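Side-chain contacts in N-acetyltransferase (Staphylococcus aureus subsp. aureus, PDB 4M85), which probably transfers the acetyl group of acetyl-CoA to an amino group of an unspecified acceptor, as a GNAT-fold acetyltransferase: residues 4-7 with 11-14; 19-24 with 35-40; 45-48 with 54-57; 61-64 with 69-72; 119-124 with 128-133. One frame throughout, in Å; residues are numbered along the deposited sequence.

Interaction 1 of 5, residues 4-7 with 11-14; sequences MIRQ and EDRF
Arg6 reaches from strand 4-7 to Asp12 and ends in a two-nitrogen, end-on salt bridge. From CB, which leaves the strand to one side of Asp12, CG turns between the backbone N and the carbonyl carbon (chi1 52°), and the chain then runs extended to NE. CG lies against CG2 of Val62 on the adjacent strand, while CD meets CE of Met4 at 3.5 Å. NE turns to the carboxylate of Glu64. Strand 4-7 is an outermost strand of the central GNAT sheet, and the 11-14 segment leads into helix 13-26; the arginine therefore spans the turn between the first strand and the first helix. At the tip the work is divided. NH1 gives a bond to Asp12 OD2 (2.8 Å), which is met on its syn lone pair, and a more bent one to Gln7 O (3.0 Å). NH2 reaches Asp12 OD1 at 3.1 Å along a nearly straight line, 177°. The guanidinium and carboxylate planes are only 27° apart, so the two groups meet edge on. Asp12 OD2 also accepts from the backbone N of Arg9, a third bond that, with the two from Arg6, limits the carboxylate's rotation.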
# COMPACT_ATOMS: atom_id res chain seq x y z
N MET A 4 -18.14 6.38 2.01
CA MET A 4 -18.19 4.95 2.23
C MET A 4 -16.87 4.22 2.11
O MET A 4 -16.04 4.53 1.22
CB MET A 4 -19.14 4.36 1.23
CG MET A 4 -19.41 2.90 1.46
SD MET A 4 -20.55 2.46 0.18
CE MET A 4 -19.65 2.97 -1.29
N ILE A 5 -16.70 3.22 2.98
CA ILE A 5 -15.57 2.32 2.95
C ILE A 5 -16.04 1.04 2.26
O ILE A 5 -17.04 0.43 2.65
CB ILE A 5 -15.03 2.06 4.36
CG1 ILE A 5 -14.43 3.35 4.93
CG2 ILE A 5 -13.97 0.96 4.34
CD1 ILE A 5 -14.25 3.31 6.43
N ARG A 6 -15.35 0.67 1.18
CA ARG A 6 -15.72 -0.49 0.38
C ARG A 6 -14.51 -1.08 -0.33
O ARG A 6 -13.44 -0.44 -0.42
CB ARG A 6 -16.76 -0.10 -0.68
CG ARG A 6 -16.35 1.11 -1.52
CD ARG A 6 -17.07 1.21 -2.86
NE ARG A 6 -16.60 2.37 -3.62
CZ ARG A 6 -15.60 2.35 -4.51
NH1 ARG A 6 -14.94 1.23 -4.78
NH2 ARG A 6 -15.25 3.46 -5.12
N GLN A 7 -14.70 -2.27 -0.89
CA GLN A 7 -13.68 -2.89 -1.71
C GLN A 7 -13.43 -2.02 -2.92
O GLN A 7 -14.36 -1.47 -3.51
CB GLN A 7 -14.07 -4.28 -2.17
CG GLN A 7 -13.85 -5.39 -1.16
CD GLN A 7 -12.38 -5.70 -0.89
OE1 GLN A 7 -12.05 -6.09 0.23
NE2 GLN A 7 -11.50 -5.53 -1.89
N GLU A 11 -12.15 0.33 -11.72
CA GLU A 11 -12.21 1.76 -12.07
C GLU A 11 -11.61 2.70 -11.03
O GLU A 11 -11.39 3.89 -11.31
CB GLU A 11 -13.65 2.19 -12.39
CG GLU A 11 -14.73 1.45 -11.60
CD GLU A 11 -15.01 0.06 -12.18
OE1 GLU A 11 -15.10 -0.06 -13.43
OE2 GLU A 11 -15.10 -0.90 -11.40
N ASP A 12 -11.33 2.19 -9.83
CA ASP A 12 -10.62 2.99 -8.84
C ASP A 12 -9.13 3.10 -9.13
O ASP A 12 -8.43 3.90 -8.53
CB ASP A 12 -10.79 2.40 -7.44
CG ASP A 12 -12.22 2.41 -6.97
OD1 ASP A 12 -12.98 3.39 -7.27
OD2 ASP A 12 -12.58 1.44 -6.27
N ARG A 13 -8.63 2.30 -10.07
CA ARG A 13 -7.19 2.14 -10.22
C ARG A 13 -6.39 3.40 -10.55
O ARG A 13 -5.21 3.51 -10.25
CB ARG A 13 -6.88 1.03 -11.23
CG ARG A 13 -7.22 1.33 -12.67
CD ARG A 13 -6.97 0.04 -13.46
NE ARG A 13 -7.16 0.19 -14.89
CZ ARG A 13 -8.33 0.18 -15.51
NH1 ARG A 13 -9.47 0.08 -14.83
NH2 ARG A 13 -8.38 0.32 -16.83
N PHE A 14 -7.03 4.36 -11.19
CA PHE A 14 -6.32 5.57 -11.58
C PHE A 14 -5.98 6.44 -10.35
O PHE A 14 -4.85 6.96 -10.24
CB PHE A 14 -7.10 6.27 -12.70
CG PHE A 14 -7.34 5.37 -13.87
CD1 PHE A 14 -6.34 5.15 -14.80
CD2 PHE A 14 -8.52 4.65 -13.98
CE1 PHE A 14 -6.53 4.25 -15.83
CE2 PHE A 14 -8.71 3.74 -15.00
CZ PHE A 14 -7.72 3.55 -15.93

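Interaction 2 of 5, residues 19-24 with 35-40; sequences LVYMVW and LPKDMV
Helices 13-26 and 37-49 face each other through Tyr21 and Val40, whose CA atoms, 7.7 Å apart, are the nearest pair between residues 19-24 and 35-40. Nearly all of the contact is made by the Tyr21 side chain. With CG anti to the backbone N (chi1 -175°), the ring reaches across to the start of the second helix. One edge of the ring takes a methyl group in its plane: CG1 of Val40 lies 3.7 Å from Tyr21 CD2, and the two side chains cross at about a right angle. Near the hydroxyl end, the aliphatic chain of Lys37 passes across the tyrosine, with its CD 3.7 Å from Tyr21 CZ. The modelled approach of Lys37 CG to Tyr21 OH is too short to carry weight, and the exact course of this exposed lysine is doubtful. The phenol group has a better-defined polar partner. Tyr21 OH donates to a water at 2.5 Å, which lies in the ring plane and in turn donates to Leu35 O at 2.6 Å, so that a single water ties the hydroxyl to the backbone just before the helix. There Pro36 occupies the N-cap position, and its carbonyl oxygen accepts from both Met39 N and Val40 N. The Tyr21 side chain also packs on Leu41 of helix 37-49 and Val32 of the short helix 30-34. The contact thus joins the helices that connect the first and second strands of the GNAT fold, the region that in many relatives borders the acceptor site.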
# COMPACT_ATOMS: atom_id res chain seq x y z
N LEU A 19 -1.94 7.60 -5.53
CA LEU A 19 -1.61 7.38 -4.11
C LEU A 19 -0.33 6.55 -3.95
O LEU A 19 0.56 6.93 -3.20
CB LEU A 19 -2.78 6.72 -3.38
CG LEU A 19 -3.97 7.62 -3.00
CD1 LEU A 19 -5.21 6.80 -2.65
CD2 LEU A 19 -3.63 8.58 -1.85
N VAL A 20 -0.27 5.41 -4.66
CA VAL A 20 0.89 4.51 -4.60
C VAL A 20 2.11 5.25 -5.16
O VAL A 20 3.17 5.21 -4.59
CB VAL A 20 0.64 3.19 -5.40
CG1 VAL A 20 1.92 2.36 -5.56
CG2 VAL A 20 -0.44 2.36 -4.72
N TYR A 21 1.93 5.93 -6.28
CA TYR A 21 3.02 6.71 -6.85
C TYR A 21 3.64 7.66 -5.82
O TYR A 21 4.87 7.77 -5.70
CB TYR A 21 2.54 7.50 -8.08
CG TYR A 21 3.68 8.21 -8.75
CD1 TYR A 21 3.98 9.55 -8.48
CD2 TYR A 21 4.48 7.52 -9.64
CE1 TYR A 21 5.06 10.18 -9.09
CE2 TYR A 21 5.56 8.13 -10.25
CZ TYR A 21 5.85 9.45 -9.98
OH TYR A 21 6.95 10.00 -10.63
N MET A 22 2.79 8.37 -5.08
CA MET A 22 3.28 9.33 -4.06
C MET A 22 4.09 8.62 -3.00
O MET A 22 5.14 9.10 -2.58
CB MET A 22 2.12 10.08 -3.41
CG MET A 22 1.71 11.35 -4.15
SD MET A 22 0.03 11.83 -3.74
CE MET A 22 -0.06 11.50 -1.96
N VAL A 23 3.62 7.46 -2.56
CA VAL A 23 4.35 6.71 -1.56
C VAL A 23 5.71 6.28 -2.12
O VAL A 23 6.73 6.41 -1.44
CB VAL A 23 3.55 5.48 -1.07
CG1 VAL A 23 4.41 4.61 -0.17
CG2 VAL A 23 2.32 5.94 -0.31
N TRP A 24 5.73 5.75 -3.34
CA TRP A 24 6.98 5.27 -3.94
C TRP A 24 7.97 6.41 -4.18
O TRP A 24 9.18 6.20 -4.14
CB TRP A 24 6.73 4.52 -5.26
CG TRP A 24 6.05 3.18 -5.12
CD1 TRP A 24 5.53 2.61 -3.98
CD2 TRP A 24 5.79 2.25 -6.19
NE1 TRP A 24 4.98 1.37 -4.27
CE2 TRP A 24 5.13 1.13 -5.62
CE3 TRP A 24 6.07 2.24 -7.57
CZ2 TRP A 24 4.73 0.03 -6.38
CZ3 TRP A 24 5.70 1.14 -8.31
CH2 TRP A 24 5.03 0.05 -7.72
N LEU A 35 12.45 7.25 -14.06
CA LEU A 35 11.51 6.99 -15.14
C LEU A 35 10.39 8.02 -15.18
O LEU A 35 10.07 8.62 -14.15
CB LEU A 35 10.91 5.60 -15.05
CG LEU A 35 11.90 4.45 -15.18
CD1 LEU A 35 11.24 3.16 -14.72
CD2 LEU A 35 12.39 4.33 -16.62
N PRO A 36 9.79 8.23 -16.37
CA PRO A 36 8.75 9.25 -16.48
C PRO A 36 7.53 8.83 -15.67
O PRO A 36 7.16 7.66 -15.70
CB PRO A 36 8.41 9.26 -17.98
CG PRO A 36 9.48 8.48 -18.66
CD PRO A 36 10.03 7.53 -17.64
N LYS A 37 6.93 9.79 -14.97
CA LYS A 37 5.75 9.58 -14.13
C LYS A 37 4.61 8.98 -14.91
O LYS A 37 3.83 8.21 -14.37
CB LYS A 37 5.23 10.92 -13.55
CG LYS A 37 6.30 11.78 -12.87
CD LYS A 37 5.74 12.66 -11.75
CE LYS A 37 6.77 12.99 -10.66
NZ LYS A 37 8.12 13.33 -11.18
N ASP A 38 4.50 9.37 -16.17
CA ASP A 38 3.45 8.91 -17.04
C ASP A 38 3.51 7.41 -17.16
O ASP A 38 2.48 6.72 -17.10
CB ASP A 38 3.62 9.50 -18.45
CG ASP A 38 2.37 9.36 -19.30
OD1 ASP A 38 2.52 9.15 -20.51
OD2 ASP A 38 1.26 9.46 -18.75
N MET A 39 4.73 6.91 -17.30
CA MET A 39 4.97 5.52 -17.58
C MET A 39 4.79 4.70 -16.32
O MET A 39 4.22 3.62 -16.37
CB MET A 39 6.38 5.33 -18.12
CG MET A 39 6.53 4.21 -19.12
SD MET A 39 8.15 4.34 -19.89
CE MET A 39 9.16 3.68 -18.60
N VAL A 40 5.28 5.22 -15.20
CA VAL A 40 5.16 4.56 -13.90
C VAL A 40 3.69 4.47 -13.47
O VAL A 40 3.25 3.46 -12.97
CB VAL A 40 6.01 5.26 -12.83
CG1 VAL A 40 5.83 4.62 -11.46
CG2 VAL A 40 7.49 5.24 -13.23
O HOH W 1 8.79 8.85 -11.91

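Interaction 3 of 5, residues 45-48 with 54-57; sequences EKSC and RTFY
The C-terminal part of helix 37-49 is met by the loop that leads to strand 60-65, and the carbonyl oxygen of Cys48 is where the two are joined. Tyr57 N donates to Cys48 O at 2.9 Å, with an angle of 155° at the hydrogen; the donor lies in the carbonyl plane, on a lone pair. Two aromatic rings crowd the same oxygen. CD1 of Tyr57 comes to 3.1 Å from Cys48 O, which lies in the plane of that ring at its edge, whereas CD2 of Phe56 approaches Cys48 O at 3.0 Å from an oblique direction. Tyr57 CD1 also lies over the rim of one face of the Phe56 ring, so the two rings flank the oxygen together. Phe56 itself directs its CB away from the helix, and CG anti to the backbone N (chi1 -152°) brings the ring back beside Cys48. Farther up the loop, the CA-H of Cys48 points at Thr55 O, the carbon and oxygen being 3.5 Å apart. The hydroxyl groups of Ser47 and Thr55 lie side by side, OG to OG1 2.6 Å, both placed between the backbone N and the carbonyl carbon of their own residues. Ser47 OG is also bonded to Ile44 O one turn back, which holds it against the helix. Around the contact, Cys48 packs on Arg13 and Ile16 of helix 13-26, Tyr57 rests on Pro10, and Arg54 carries salt bridges to Glu81 and Glu85 of helix 81-86.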
# COMPACT_ATOMS: atom_id res chain seq x y z
N GLU A 45 -1.29 1.38 -12.50
CA GLU A 45 -2.67 1.21 -12.87
C GLU A 45 -2.90 -0.22 -13.38
O GLU A 45 -3.87 -0.87 -13.01
CB GLU A 45 -3.06 2.18 -13.99
CG GLU A 45 -3.13 3.65 -13.59
CD GLU A 45 -3.11 4.58 -14.79
OE1 GLU A 45 -3.26 4.08 -15.91
OE2 GLU A 45 -2.91 5.82 -14.63
N LYS A 46 -2.01 -0.69 -14.24
CA LYS A 46 -2.16 -2.04 -14.77
C LYS A 46 -1.96 -3.08 -13.67
O LYS A 46 -2.61 -4.12 -13.69
CB LYS A 46 -1.17 -2.28 -15.92
CG LYS A 46 -1.57 -1.60 -17.22
CD LYS A 46 -0.41 -1.59 -18.22
CE LYS A 46 -0.89 -1.20 -19.61
NZ LYS A 46 0.22 -0.63 -20.41
N SER A 47 -1.04 -2.77 -12.74
CA SER A 47 -0.75 -3.65 -11.60
C SER A 47 -1.99 -3.93 -10.74
O SER A 47 -2.02 -4.93 -10.02
CB SER A 47 0.38 -3.09 -10.72
OG SER A 47 -0.03 -2.06 -9.81
N CYS A 48 -2.98 -3.03 -10.81
CA CYS A 48 -4.20 -3.11 -10.00
C CYS A 48 -5.23 -4.06 -10.57
O CYS A 48 -6.05 -4.54 -9.81
CB CYS A 48 -4.86 -1.71 -9.85
SG CYS A 48 -3.92 -0.49 -8.89
N ARG A 54 1.02 -6.94 -5.71
CA ARG A 54 0.79 -6.36 -4.37
C ARG A 54 -0.44 -5.44 -4.33
O ARG A 54 -1.33 -5.56 -3.46
CB ARG A 54 2.01 -5.55 -3.95
CG ARG A 54 3.21 -6.35 -3.48
CD ARG A 54 4.40 -5.41 -3.37
NE ARG A 54 5.67 -6.09 -3.16
CZ ARG A 54 6.22 -6.37 -1.98
NH1 ARG A 54 5.61 -6.05 -0.83
NH2 ARG A 54 7.41 -6.95 -1.93
N THR A 55 -0.48 -4.52 -5.30
CA THR A 55 -1.55 -3.53 -5.39
C THR A 55 -2.81 -3.99 -6.15
O THR A 55 -3.60 -3.16 -6.59
CB THR A 55 -1.02 -2.21 -6.00
OG1 THR A 55 -0.44 -2.47 -7.26
CG2 THR A 55 0.05 -1.62 -5.13
N PHE A 56 -3.03 -5.30 -6.30
CA PHE A 56 -4.29 -5.76 -6.89
C PHE A 56 -5.47 -5.11 -6.18
O PHE A 56 -5.43 -4.93 -4.98
CB PHE A 56 -4.48 -7.28 -6.82
CG PHE A 56 -5.34 -7.85 -7.93
CD1 PHE A 56 -6.25 -8.88 -7.69
CD2 PHE A 56 -5.18 -7.39 -9.26
CE1 PHE A 56 -7.00 -9.43 -8.75
CE2 PHE A 56 -5.94 -7.91 -10.29
CZ PHE A 56 -6.85 -8.94 -10.04
N TYR A 57 -6.51 -4.76 -6.94
CA TYR A 57 -7.71 -4.13 -6.36
C TYR A 57 -8.39 -5.02 -5.34
O TYR A 57 -9.10 -4.53 -4.46
CB TYR A 57 -8.71 -3.67 -7.45
CG TYR A 57 -9.49 -4.77 -8.11
CD1 TYR A 57 -9.00 -5.40 -9.25
CD2 TYR A 57 -10.72 -5.19 -7.62
CE1 TYR A 57 -9.70 -6.41 -9.86
CE2 TYR A 57 -11.42 -6.21 -8.21
CZ TYR A 57 -10.91 -6.82 -9.34
OH TYR A 57 -11.58 -7.85 -9.95

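Interaction 4 of 5, residues 61-64 with 69-72; sequences LVYE and VAGC
Ala70 N donates to Tyr63 O at 2.8 Å, the shorter of the two hydrogen bonds between residues 61-64 and 69-72, arriving nearly along the C=O axis. The return bond, from Tyr63 N to Gly71 O, is 3.0 Å long and less regular, its donor standing 39° out of the carbonyl plane. Ala70 and Gly71 both face Tyr63, a classic beta bulge, and Ala70 adopts a helix-like backbone (psi -30°) that inserts the extra residue. On either side of it, pairing is of the antiparallel non-hydrogen-bonded kind: Val62 with Cys72 and Glu64 with Val69. Two CA-H groups make bent contacts with carbonyl oxygens, Cys72 CA lying 3.3 Å from Leu61 O and Val62 CA 3.4 Å from Gly71 O. Val62 carries the apolar part: its CG1 lies 4.1 Å from Cys72 CB, and its CB 4.2 Å from Val69 CG1. The Tyr63 ring leads off from the opposite face, with CD1 next to the Ala70 methyl. In the sheet, this hairpin lies between strand 4-7, beside 60-65, and strand 114-121, beside 68-77. Helix 13-26 covers the Val62 and Cys72 face through Ile16 and Leu19, and Ile130 of helix 130-140 packs on Tyr63 and Ala70.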
# COMPACT_ATOMS: atom_id res chain seq x y z
N LEU A 61 -9.02 -1.71 0.15
CA LEU A 61 -10.23 -0.98 0.55
C LEU A 61 -10.02 0.51 0.30
O LEU A 61 -8.95 1.05 0.56
CB LEU A 61 -10.61 -1.19 2.03
CG LEU A 61 -10.77 -2.61 2.55
CD1 LEU A 61 -11.09 -2.51 4.02
CD2 LEU A 61 -11.88 -3.36 1.82
N VAL A 62 -11.06 1.18 -0.20
CA VAL A 62 -10.99 2.60 -0.45
C VAL A 62 -11.99 3.31 0.43
O VAL A 62 -13.03 2.72 0.80
CB VAL A 62 -11.23 2.97 -1.94
CG1 VAL A 62 -10.22 2.26 -2.84
CG2 VAL A 62 -12.63 2.59 -2.40
N TYR A 63 -11.65 4.56 0.75
CA TYR A 63 -12.58 5.52 1.35
C TYR A 63 -13.07 6.48 0.24
O TYR A 63 -12.32 7.30 -0.27
CB TYR A 63 -11.92 6.30 2.48
CG TYR A 63 -12.91 6.96 3.43
CD1 TYR A 63 -13.61 8.11 3.05
CD2 TYR A 63 -13.14 6.45 4.71
CE1 TYR A 63 -14.51 8.73 3.92
CE2 TYR A 63 -14.06 7.05 5.58
CZ TYR A 63 -14.74 8.20 5.17
OH TYR A 63 -15.64 8.84 6.02
N GLU A 64 -14.33 6.32 -0.12
CA GLU A 64 -14.96 7.11 -1.16
C GLU A 64 -15.69 8.31 -0.53
O GLU A 64 -16.57 8.12 0.30
CB GLU A 64 -15.92 6.22 -1.93
CG GLU A 64 -16.58 6.89 -3.12
CD GLU A 64 -17.67 6.05 -3.73
OE1 GLU A 64 -17.46 4.82 -3.89
OE2 GLU A 64 -18.73 6.63 -4.04
N VAL A 69 -12.30 8.65 -4.80
CA VAL A 69 -11.39 7.93 -3.88
C VAL A 69 -10.55 8.93 -3.11
O VAL A 69 -9.71 9.63 -3.70
CB VAL A 69 -10.46 6.94 -4.65
CG1 VAL A 69 -9.39 6.33 -3.73
CG2 VAL A 69 -11.30 5.85 -5.29
N ALA A 70 -10.79 9.02 -1.81
CA ALA A 70 -10.08 9.94 -0.90
C ALA A 70 -8.80 9.32 -0.35
O ALA A 70 -7.83 10.00 -0.02
CB ALA A 70 -10.99 10.31 0.26
N GLY A 71 -8.83 8.00 -0.22
CA GLY A 71 -7.73 7.27 0.36
C GLY A 71 -7.89 5.79 0.16
O GLY A 71 -8.95 5.32 -0.25
N CYS A 72 -6.84 5.04 0.51
CA CYS A 72 -6.89 3.59 0.40
C CYS A 72 -5.95 2.89 1.35
O CYS A 72 -5.02 3.50 1.86
CB CYS A 72 -6.61 3.10 -1.01
SG CYS A 72 -4.90 3.24 -1.50

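Interaction 5 of 5, residues 119-124 with 128-133; sequences IATFAA and RGIATK
Arg128 reaches Ala124 through a water: its NE donates to the water at 2.9 Å, and the water donates to Ala124 O at 3.1 Å. The water sits in the guanidinium plane at its edge, and the extended chain of the arginine bridges the mouth of the loop between the two segments. Gly129 follows as the N-cap of helix 130-140, with positive phi, and its O receives Lys133 N in the first helical turn. Ile130 then turns its CG2 to Thr121, 3.9 Å from OG1. CG2 lies anti to the backbone N of Ile130, which carries it to the end of strand 114-121; CD1, on the other branch, lies 4.2 Å from Thr121 CG2. Ala131 closes the contact. Its CB packs against CG2 of Ile119 at 3.5 Å, and its N makes a weak bond to a second water, which lies 3.2 Å from Thr121 OG1. Strand, loop and helix here open the beta-alpha-beta crossover from strand 114-121 to strand 147-152. Arg126 to Ala131 fit the R/Q-x-x-G-x-G/A motif, the loop and helix N-terminus that in GNAT acetyltransferases bind the pyrophosphate of acetyl-CoA.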
# COMPACT_ATOMS: atom_id res chain seq x y z
N ILE A 119 -1.06 2.66 3.68
CA ILE A 119 -2.24 3.44 4.08
C ILE A 119 -2.02 4.84 3.60
O ILE A 119 -1.11 5.50 4.08
CB ILE A 119 -2.44 3.52 5.61
CG1 ILE A 119 -2.53 2.14 6.21
CG2 ILE A 119 -3.72 4.29 5.90
CD1 ILE A 119 -2.54 2.12 7.73
N ALA A 120 -2.83 5.30 2.64
CA ALA A 120 -2.54 6.55 1.95
C ALA A 120 -3.78 7.43 1.80
O ALA A 120 -4.88 6.93 1.55
CB ALA A 120 -1.91 6.27 0.58
N THR A 121 -3.60 8.74 1.95
CA THR A 121 -4.73 9.68 1.82
C THR A 121 -4.30 10.82 0.92
O THR A 121 -3.18 11.31 1.04
CB THR A 121 -5.18 10.23 3.21
OG1 THR A 121 -5.39 9.15 4.12
CG2 THR A 121 -6.49 10.98 3.12
N PHE A 122 -5.17 11.25 0.01
CA PHE A 122 -4.92 12.48 -0.75
C PHE A 122 -4.87 13.71 0.18
O PHE A 122 -5.65 13.83 1.13
CB PHE A 122 -5.98 12.70 -1.83
CG PHE A 122 -5.83 11.78 -3.02
CD1 PHE A 122 -4.72 11.87 -3.84
CD2 PHE A 122 -6.81 10.83 -3.29
CE1 PHE A 122 -4.58 11.04 -4.94
CE2 PHE A 122 -6.68 9.98 -4.38
CZ PHE A 122 -5.57 10.09 -5.21
N ALA A 123 -3.94 14.61 -0.11
CA ALA A 123 -3.73 15.83 0.70
C ALA A 123 -5.02 16.63 0.96
O ALA A 123 -5.24 17.14 2.05
CB ALA A 123 -2.66 16.71 0.03
N ALA A 124 -5.89 16.71 -0.04
CA ALA A 124 -7.14 17.47 0.06
C ALA A 124 -8.12 16.87 1.07
O ALA A 124 -9.05 17.55 1.49
CB ALA A 124 -7.81 17.57 -1.32
N ARG A 128 -9.22 14.16 8.38
CA ARG A 128 -10.58 13.66 8.54
C ARG A 128 -10.65 12.26 9.13
O ARG A 128 -11.71 11.65 9.13
CB ARG A 128 -11.32 13.68 7.20
CG ARG A 128 -11.27 15.02 6.49
CD ARG A 128 -12.10 14.99 5.22
NE ARG A 128 -11.84 16.18 4.40
CZ ARG A 128 -12.59 16.56 3.37
NH1 ARG A 128 -13.67 15.87 3.02
NH2 ARG A 128 -12.25 17.65 2.70
N GLY A 129 -9.53 11.76 9.65
CA GLY A 129 -9.48 10.41 10.22
C GLY A 129 -9.62 9.26 9.21
O GLY A 129 -9.92 8.13 9.59
N ILE A 130 -9.37 9.54 7.94
CA ILE A 130 -9.57 8.56 6.89
C ILE A 130 -8.66 7.34 7.05
O ILE A 130 -9.14 6.22 6.90
CB ILE A 130 -9.44 9.20 5.47
CG1 ILE A 130 -10.73 9.93 5.11
CG2 ILE A 130 -9.17 8.14 4.42
CD1 ILE A 130 -10.56 11.00 4.07
N ALA A 131 -7.39 7.55 7.39
CA ALA A 131 -6.44 6.44 7.59
C ALA A 131 -6.81 5.56 8.79
O ALA A 131 -6.72 4.33 8.74
CB ALA A 131 -5.02 6.97 7.75
N THR A 132 -7.21 6.23 9.88
CA THR A 132 -7.67 5.56 11.07
C THR A 132 -8.91 4.75 10.79
O THR A 132 -9.01 3.60 11.23
CB THR A 132 -7.98 6.58 12.20
OG1 THR A 132 -6.78 7.31 12.50
CG2 THR A 132 -8.48 5.89 13.43
N LYS A 133 -9.85 5.33 10.06
CA LYS A 133 -11.09 4.65 9.72
C LYS A 133 -10.83 3.44 8.82
O LYS A 133 -11.47 2.39 8.96
CB LYS A 133 -12.06 5.60 9.02
CG LYS A 133 -12.71 6.64 9.94
CD LYS A 133 -13.66 7.54 9.13
CE LYS A 133 -13.81 8.94 9.71
NZ LYS A 133 -14.23 8.89 11.14
O HOH W 2 -5.74 10.48 7.06
O HOH W 3 -9.56 17.92 4.48

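Interactions 1 to 5 follow one another in series along the chain. Interactions 1, 4 and 5 belong to the central sheet, where strands 4-7, 60-65, 68-77 and 114-121 lie side by side; the centres of interactions 1 and 4 are about 6 Å apart, and those of 4 and 5 about 8 Å. Interactions 2 and 3 share helix 37-49, with centres about 13 Å apart. Helix 13-26 links the groups, serving both interaction 1 and interaction 2, and its Leu19 packs on residues of interactions 4 and 5, which ties this helix to the sheet. Interaction 5, with the probable acetyl-CoA loop, is centred about 20 Å from the centre of interaction 3.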